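Local coordinates for 2-oxoglutarate dehydrogenase E2 component (PDB 2EQ7), which is the peripheral subunit-binding domain of dihydrolipoamide succinyltransferase, which binds lipoamide dehydrogenase and so probably tethers it to the 2-oxoglutarate dehydrogenase complex, at residues C[3-8]-C[29-34]. Residues are numbered along the deposited sequence; the frame is centred on the assembly and turned at random.
Sequences MPAAER and ILKEDV
Ala6 CB points into the backbone of residues 29-31, where the chain turns into helix 31-34. Ala6 CB lies 3.0 Å from Ile29 O, a tight approach for a methyl group, and 3.6 Å from Lys31 N. The CA atoms of Ala6 and Lys31 are only 3.8 Å apart, so the small side chain lets the two backbones come very close. Val34 CG2 closes one flank, 4.1 Å from Ala6 CB. With CG1 anti to the backbone N (chi1 -178°), Val34 CG2 sits beside that N and faces Ala6; the valine also packs on Leu9 and Met10. Met3 and Leu30, each just before a helix, lie side by side and point the same way. Their contact is Met3 CG to Leu30 CD2, at 3.6 Å. The contact sets the start of helix 4-12 against the loop and short helix 31-34, the two-helix arrangement of the peripheral subunit-binding domain. Met3 N donates a nearly straight hydrogen bond to Ile29 O (3.0 Å, 177° at the hydrogen), with the donor tilted 32° from the carbonyl plane. Within 29-34, Leu30 N, at the N-cap of helix 31-34, donates a hydrogen bond to the anti lone pair of Asp33 OD2 at 2.7 Å. Asp33 OD1 is hydrogen-bonded to Thr23 OG1. Toward the edge, Ala5 CB rests against the aliphatic part of Lys31, touching CD. Lys31 NZ then lies near the plane of the Arg8 guanidinium, at its edge, 4.1 Å from Arg8 NH2. The like charges are probably made tolerable by acidic partners. Glu12 forms a salt bridge with Arg8 NH1, and acidic side chains of another protein chain in the assembly form salt bridges with Arg8 NH2 and Lys31 NZ.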
# COMPACT_ATOMS: atom_id res chain seq x y z
N MET C 3 -15.77 17.36 4.17
CA MET C 3 -15.23 16.04 4.47
C MET C 3 -16.37 15.15 4.96
O MET C 3 -17.28 15.61 5.65
CB MET C 3 -14.13 16.13 5.53
CG MET C 3 -12.91 16.92 5.10
SD MET C 3 -12.11 16.18 3.67
CE MET C 3 -10.98 15.01 4.47
N PRO C 4 -16.33 13.85 4.62
CA PRO C 4 -17.34 12.86 5.01
C PRO C 4 -17.78 12.89 6.47
O PRO C 4 -18.96 12.73 6.77
CB PRO C 4 -16.69 11.55 4.61
CG PRO C 4 -15.95 11.93 3.36
CD PRO C 4 -15.30 13.23 3.77
N ALA C 5 -16.84 13.07 7.39
CA ALA C 5 -17.17 13.11 8.81
C ALA C 5 -17.87 14.41 9.17
O ALA C 5 -18.68 14.46 10.10
CB ALA C 5 -15.91 12.95 9.66
N ALA C 6 -17.56 15.47 8.43
CA ALA C 6 -18.17 16.78 8.66
C ALA C 6 -19.64 16.71 8.29
O ALA C 6 -20.50 17.24 8.99
CB ALA C 6 -17.46 17.84 7.83
N GLU C 7 -19.92 16.05 7.16
CA GLU C 7 -21.29 15.90 6.68
C GLU C 7 -22.10 15.06 7.67
O GLU C 7 -23.29 15.29 7.87
CB GLU C 7 -21.29 15.23 5.31
CG GLU C 7 -20.60 16.05 4.22
CD GLU C 7 -20.58 15.34 2.88
OE1 GLU C 7 -20.12 15.95 1.89
OE2 GLU C 7 -21.02 14.17 2.82
N ARG C 8 -21.43 14.09 8.28
CA ARG C 8 -22.08 13.21 9.25
C ARG C 8 -22.44 14.01 10.50
O ARG C 8 -23.50 13.82 11.09
CB ARG C 8 -21.14 12.05 9.61
CG ARG C 8 -21.72 11.01 10.56
CD ARG C 8 -21.71 11.49 12.01
NE ARG C 8 -20.35 11.71 12.50
CZ ARG C 8 -20.06 12.14 13.73
NH1 ARG C 8 -21.04 12.40 14.59
NH2 ARG C 8 -18.80 12.32 14.09
N ILE C 29 -15.10 21.60 4.28
CA ILE C 29 -15.43 21.82 5.68
C ILE C 29 -15.01 20.61 6.51
O ILE C 29 -15.50 19.50 6.29
CB ILE C 29 -16.94 22.06 5.87
CG1 ILE C 29 -17.37 23.33 5.14
CG2 ILE C 29 -17.27 22.17 7.36
CD1 ILE C 29 -18.85 23.63 5.23
N LEU C 30 -14.11 20.84 7.46
CA LEU C 30 -13.64 19.77 8.33
C LEU C 30 -14.64 19.60 9.47
O LEU C 30 -15.35 20.54 9.83
CB LEU C 30 -12.26 20.12 8.90
CG LEU C 30 -11.15 20.40 7.89
CD1 LEU C 30 -9.88 20.81 8.63
CD2 LEU C 30 -10.89 19.17 7.04
N LYS C 31 -14.70 18.40 10.04
CA LYS C 31 -15.63 18.13 11.14
C LYS C 31 -15.36 19.06 12.32
O LYS C 31 -16.24 19.30 13.14
CB LYS C 31 -15.52 16.67 11.59
CG LYS C 31 -14.15 16.29 12.11
CD LYS C 31 -14.09 14.81 12.47
CE LYS C 31 -15.00 14.47 13.64
NZ LYS C 31 -14.81 13.05 14.05
N GLU C 32 -14.14 19.58 12.39
CA GLU C 32 -13.77 20.48 13.48
C GLU C 32 -14.34 21.87 13.21
O GLU C 32 -14.50 22.68 14.12
CB GLU C 32 -12.25 20.56 13.61
CG GLU C 32 -11.54 21.19 12.43
CD GLU C 32 -10.03 21.20 12.59
OE1 GLU C 32 -9.35 21.78 11.72
OE2 GLU C 32 -9.53 20.62 13.57
N ASP C 33 -14.66 22.14 11.94
CA ASP C 33 -15.23 23.43 11.56
C ASP C 33 -16.70 23.46 11.96
O ASP C 33 -17.23 24.51 12.33
CB ASP C 33 -15.11 23.64 10.04
CG ASP C 33 -13.67 23.79 9.59
OD1 ASP C 33 -12.97 24.68 10.11
OD2 ASP C 33 -13.24 23.01 8.71
N VAL C 34 -17.35 22.31 11.87
CA VAL C 34 -18.76 22.19 12.22
C VAL C 34 -18.94 22.35 13.73
O VAL C 34 -19.75 23.16 14.18
CB VAL C 34 -19.33 20.81 11.80
CG1 VAL C 34 -20.81 20.73 12.14
CG2 VAL C 34 -19.11 20.59 10.31